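Local coordinates for Serine/threonine protein phosphatase Stp1 (Streptococcus agalactiae, PDB 2PK0) that removes phosphate groups from phosphoserine and phosphothreonine residues of proteins, as a metal-dependent bacterial phosphatase of the PP2C family with magnesium at its active site, at residues N26-K31 with L36-D41; S62-T67 with S73-W78. One frame throughout, in Å; residues are numbered along the deposited sequence.

In the fold
One hairpin and the helices laid over it illustrate how chemistry changes from a sheet to the helical layer packed on it in the PP2C alpha-beta sandwich. Contact 1 pairs 26-31, on the outermost strand 23-29, with 36-41 on the next strand, and relies on main-chain hydrogen bonds; it is partly buried, and its inner strand runs on to the magnesium site. Contact 2, about 11 Å away between centres, is a buried meeting of 62-67 and 73-78 through indole rings, farther from the centre of the chain. The two touch directly: N30 ND2 and K31 N bond to T67 OG1 and T67 O, and L36 packs on W64, fastening the hairpin to the helical layer.

Contact 1: N26-K31 with L36-D41; sequences NQFENK and LIILAD. With MG (magnesium ion), chain E; MG (magnesium ion), chain F.
F28 and I38 meet at about a right angle, the CE1 corner of the phenyl ring lying 3.8 Å from CD1 of the isoleucine. The F28 ring reaches this methyl because its CG is set beside the backbone N, opposite the carbonyl carbon (chi1 -55°), and I38 offers both CG1 and CD1 to the CD1-CE1 side of the ring. L36 projects from the same face of the sheet, which helix 48-64 covers: V57 packs on N26 and I38, W64 on L36. The backbones form an antiparallel beta hairpin at the rim of one of the two central sheets of the PP2C fold. N26 with I38 and F28 with L36 are its hydrogen-bonded pairs; the bond from I38 N to N26 O, 3.0 Å, is close to straight at 170°. Between them, Q27 and I37 form a non-hydrogen-bonded pair facing the other way, where I37 packs on A241 and V243 of strand 238-245. The end of the Q27 side chain leads away from the neighbouring strand, while the backbone N of Q27 donates to N26 OD1, 2.9 Å away. Farther along, D41 bridges two magnesium ions: OD1 binds one at 1.9 Å with the G42 carbonyl, OD2 the other at 2.3 Å with D197 and D236.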
# COMPACT_ATOMS: atom_id res chain seq x y z
N ASN A 26 -9.15 3.08 0.75
CA ASN A 26 -10.51 2.82 0.33
C ASN A 26 -10.58 1.60 -0.61
O ASN A 26 -9.56 1.16 -1.16
CB ASN A 26 -11.13 4.04 -0.34
CG ASN A 26 -12.62 4.20 -0.03
OD1 ASN A 26 -13.28 3.27 0.42
ND2 ASN A 26 -13.16 5.40 -0.28
N GLN A 27 -11.78 1.05 -0.77
CA GLN A 27 -12.02 -0.01 -1.72
C GLN A 27 -13.10 0.42 -2.72
O GLN A 27 -13.87 1.33 -2.45
CB GLN A 27 -12.38 -1.31 -1.03
CG GLN A 27 -13.71 -1.29 -0.31
CD GLN A 27 -14.01 -2.62 0.40
OE1 GLN A 27 -13.99 -3.68 -0.22
NE2 GLN A 27 -14.29 -2.56 1.70
N PHE A 28 -13.11 -0.22 -3.89
CA PHE A 28 -14.00 0.16 -4.97
C PHE A 28 -14.35 -1.12 -5.68
O PHE A 28 -13.72 -2.13 -5.45
CB PHE A 28 -13.32 1.16 -5.95
CG PHE A 28 -12.76 2.38 -5.28
CD1 PHE A 28 -11.42 2.43 -4.87
CD2 PHE A 28 -13.59 3.46 -4.99
CE1 PHE A 28 -10.93 3.54 -4.20
CE2 PHE A 28 -13.11 4.57 -4.33
CZ PHE A 28 -11.78 4.62 -3.94
N GLU A 29 -15.34 -1.07 -6.56
CA GLU A 29 -15.70 -2.23 -7.37
C GLU A 29 -16.15 -1.77 -8.76
O GLU A 29 -17.00 -0.88 -8.88
CB GLU A 29 -16.81 -3.02 -6.67
CG GLU A 29 -17.26 -4.24 -7.43
CD GLU A 29 -18.09 -5.19 -6.58
OE1 GLU A 29 -17.60 -5.62 -5.50
OE2 GLU A 29 -19.22 -5.52 -7.01
N ASN A 30 -15.59 -2.36 -9.82
CA ASN A 30 -15.94 -1.95 -11.18
C ASN A 30 -17.23 -2.61 -11.66
O ASN A 30 -17.82 -3.40 -10.91
CB ASN A 30 -14.76 -2.13 -12.14
CG ASN A 30 -14.63 -3.52 -12.70
OD1 ASN A 30 -15.12 -4.49 -12.13
ND2 ASN A 30 -13.95 -3.62 -13.84
N LYS A 31 -17.68 -2.32 -12.89
CA LYS A 31 -18.96 -2.84 -13.40
C LYS A 31 -18.98 -4.36 -13.62
O LYS A 31 -20.04 -4.96 -13.78
CB LYS A 31 -19.39 -2.17 -14.71
CG LYS A 31 -19.76 -0.72 -14.59
CD LYS A 31 -20.03 -0.11 -15.95
CE LYS A 31 -20.41 1.36 -15.79
NZ LYS A 31 -20.93 1.94 -17.05
N LEU A 36 -11.18 -3.37 -6.12
CA LEU A 36 -9.89 -2.73 -6.10
C LEU A 36 -9.69 -2.04 -4.76
O LEU A 36 -10.59 -1.38 -4.26
CB LEU A 36 -9.79 -1.72 -7.24
CG LEU A 36 -8.50 -0.91 -7.39
CD1 LEU A 36 -7.42 -1.69 -8.14
CD2 LEU A 36 -8.80 0.37 -8.11
N ILE A 37 -8.50 -2.20 -4.19
CA ILE A 37 -8.16 -1.62 -2.91
C ILE A 37 -7.00 -0.70 -3.18
O ILE A 37 -6.03 -1.10 -3.81
CB ILE A 37 -7.67 -2.69 -1.95
CG1 ILE A 37 -8.81 -3.63 -1.58
CG2 ILE A 37 -7.06 -2.06 -0.72
CD1 ILE A 37 -8.34 -4.92 -1.02
N ILE A 38 -7.13 0.56 -2.76
CA ILE A 38 -6.09 1.54 -2.93
C ILE A 38 -5.66 2.13 -1.60
O ILE A 38 -6.47 2.72 -0.89
CB ILE A 38 -6.54 2.68 -3.86
CG1 ILE A 38 -7.32 2.13 -5.04
CG2 ILE A 38 -5.33 3.44 -4.38
CD1 ILE A 38 -7.65 3.21 -6.05
N LEU A 39 -4.38 1.97 -1.27
CA LEU A 39 -3.78 2.54 -0.06
C LEU A 39 -2.73 3.58 -0.47
O LEU A 39 -1.91 3.32 -1.36
CB LEU A 39 -3.11 1.42 0.76
CG LEU A 39 -2.56 1.67 2.17
CD1 LEU A 39 -2.58 0.42 2.97
CD2 LEU A 39 -1.12 2.23 2.18
N ALA A 40 -2.73 4.74 0.19
CA ALA A 40 -1.77 5.79 -0.18
C ALA A 40 -1.19 6.49 1.02
O ALA A 40 -1.93 6.90 1.90
CB ALA A 40 -2.41 6.78 -1.10
N ASP A 41 0.12 6.64 1.05
CA ASP A 41 0.76 7.36 2.13
C ASP A 41 1.28 8.71 1.60
O ASP A 41 2.30 8.77 0.92
CB ASP A 41 1.88 6.50 2.73
CG ASP A 41 2.66 7.20 3.84
OD1 ASP A 41 2.56 8.43 4.08
OD2 ASP A 41 3.42 6.48 4.51
MG MG E . 2.82 10.12 5.02
MG MG F . 4.27 6.71 6.61
O HOH W 1 5.06 10.21 4.64
O HOH W 2 3.31 11.54 6.06
O HOH W 3 3.75 8.83 6.53
O HOH W 4 1.18 9.51 6.10
O HOH W 5 6.11 7.60 5.91

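Contact 2: S62-T67 with S73-W78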
# COMPACT_ATOMS: atom_id res chain seq x y z
N SER A 62 -12.80 6.27 -8.41
CA SER A 62 -13.95 6.78 -9.12
C SER A 62 -13.85 6.49 -10.60
O SER A 62 -14.86 6.33 -11.25
CB SER A 62 -14.12 8.26 -8.85
OG SER A 62 -14.42 8.96 -10.02
N ASP A 63 -12.64 6.42 -11.14
CA ASP A 63 -12.50 6.11 -12.55
C ASP A 63 -12.66 4.61 -12.71
O ASP A 63 -13.32 4.15 -13.64
CB ASP A 63 -11.16 6.60 -13.13
CG ASP A 63 -11.01 6.30 -14.63
OD1 ASP A 63 -11.98 6.52 -15.39
OD2 ASP A 63 -9.94 5.82 -15.05
N TRP A 64 -12.12 3.86 -11.75
CA TRP A 64 -12.22 2.39 -11.68
C TRP A 64 -13.66 1.91 -11.65
O TRP A 64 -13.99 0.89 -12.24
CB TRP A 64 -11.50 1.83 -10.44
CG TRP A 64 -11.64 0.32 -10.26
CD1 TRP A 64 -12.55 -0.34 -9.49
CD2 TRP A 64 -10.84 -0.70 -10.89
NE1 TRP A 64 -12.37 -1.69 -9.59
CE2 TRP A 64 -11.33 -1.95 -10.44
CE3 TRP A 64 -9.75 -0.67 -11.77
CZ2 TRP A 64 -10.77 -3.16 -10.84
CZ3 TRP A 64 -9.20 -1.87 -12.17
CH2 TRP A 64 -9.71 -3.10 -11.70
N ALA A 65 -14.52 2.64 -10.96
CA ALA A 65 -15.90 2.24 -10.79
C ALA A 65 -16.65 2.25 -12.11
O ALA A 65 -17.65 1.55 -12.26
CB ALA A 65 -16.59 3.16 -9.79
N GLU A 66 -16.15 3.04 -13.06
CA GLU A 66 -16.82 3.17 -14.34
C GLU A 66 -16.32 2.15 -15.35
O GLU A 66 -16.93 1.97 -16.40
CB GLU A 66 -16.69 4.60 -14.87
CG GLU A 66 -17.37 5.66 -13.99
CD GLU A 66 -18.90 5.55 -13.96
OE1 GLU A 66 -19.50 5.08 -14.95
OE2 GLU A 66 -19.51 5.94 -12.94
N THR A 67 -15.24 1.45 -15.03
CA THR A 67 -14.67 0.51 -15.96
C THR A 67 -15.40 -0.81 -16.03
O THR A 67 -16.24 -1.12 -15.20
CB THR A 67 -13.21 0.18 -15.66
OG1 THR A 67 -13.14 -0.79 -14.62
CG2 THR A 67 -12.43 1.43 -15.30
N SER A 73 -4.69 -8.38 -17.91
CA SER A 73 -3.89 -7.59 -18.82
C SER A 73 -4.53 -6.23 -19.07
O SER A 73 -3.82 -5.25 -19.33
CB SER A 73 -3.72 -8.36 -20.14
OG SER A 73 -4.98 -8.67 -20.72
N GLU A 74 -5.86 -6.18 -18.98
CA GLU A 74 -6.60 -4.94 -19.18
C GLU A 74 -6.48 -4.06 -17.93
O GLU A 74 -6.35 -2.82 -18.02
CB GLU A 74 -8.08 -5.25 -19.44
CG GLU A 74 -8.34 -6.26 -20.56
CD GLU A 74 -9.82 -6.58 -20.75
OE1 GLU A 74 -10.45 -7.22 -19.87
OE2 GLU A 74 -10.36 -6.20 -21.82
N ILE A 75 -6.52 -4.72 -16.78
CA ILE A 75 -6.36 -4.07 -15.50
C ILE A 75 -4.94 -3.53 -15.36
O ILE A 75 -4.72 -2.41 -14.86
CB ILE A 75 -6.74 -5.07 -14.37
CG1 ILE A 75 -8.25 -5.26 -14.37
CG2 ILE A 75 -6.33 -4.57 -12.99
CD1 ILE A 75 -8.70 -6.38 -13.52
N ARG A 76 -3.96 -4.31 -15.84
CA ARG A 76 -2.56 -3.87 -15.88
C ARG A 76 -2.33 -2.62 -16.75
O ARG A 76 -1.65 -1.69 -16.34
CB ARG A 76 -1.64 -4.99 -16.33
CG ARG A 76 -0.18 -4.70 -16.07
CD ARG A 76 0.76 -5.50 -16.94
NE ARG A 76 0.87 -4.91 -18.26
CZ ARG A 76 1.96 -4.35 -18.77
NH1 ARG A 76 3.10 -4.29 -18.08
NH2 ARG A 76 1.91 -3.86 -20.00
N ASP A 77 -2.92 -2.59 -17.95
CA ASP A 77 -2.85 -1.40 -18.80
C ASP A 77 -3.42 -0.22 -18.04
O ASP A 77 -2.81 0.84 -18.03
CB ASP A 77 -3.64 -1.57 -20.11
CG ASP A 77 -2.97 -2.50 -21.11
OD1 ASP A 77 -1.75 -2.79 -20.98
OD2 ASP A 77 -3.68 -2.95 -22.04
N TRP A 78 -4.57 -0.42 -17.40
CA TRP A 78 -5.24 0.62 -16.64
C TRP A 78 -4.37 1.19 -15.49
O TRP A 78 -4.37 2.41 -15.27
CB TRP A 78 -6.58 0.12 -16.11
CG TRP A 78 -7.38 1.16 -15.37
CD1 TRP A 78 -8.29 2.03 -15.91
CD2 TRP A 78 -7.33 1.46 -13.96
NE1 TRP A 78 -8.80 2.85 -14.94
CE2 TRP A 78 -8.23 2.53 -13.73
CE3 TRP A 78 -6.59 0.94 -12.88
CZ2 TRP A 78 -8.43 3.08 -12.45
CZ3 TRP A 78 -6.79 1.50 -11.60
CH2 TRP A 78 -7.71 2.55 -11.40
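One face of the W78 indole receives the edge of W64, whose CE3 lies 3.7 Å from W78 CZ3. This is a T-shaped stack: the six-membered rings have centroids 5.0 Å apart and planes at 70°, with CE3 displaced toward the rim of the ring beneath it. At the pyrrole edge of W78, NE1 donates to OD2 of D63 over 3.2 Å. The bond is bent, 147° at the hydrogen, and reaches the carboxylate from above its plane. The methyl CG2 of T67 sits near the same nitrogen at 3.9 Å. Both tryptophans hold CG anti to the backbone N, W78 at chi1 -177°, which carries its ring across to the D63-W64 helical turn. Farther round the same six-membered rim, W64 CH2 meets I75 CG1 at 3.7 Å, near the plane of the indole, and W64 NE1 is satisfied by the carbonyl of V34. Beyond W64 the chain makes a type I turn to T67, where W64 O accepts both T67 N and T67 OG1. The rings thus join the end of helix 48-64 to the start of helix 72-96, the antiparallel helical pair that covers one sheet of the PP2C alpha-beta sandwich.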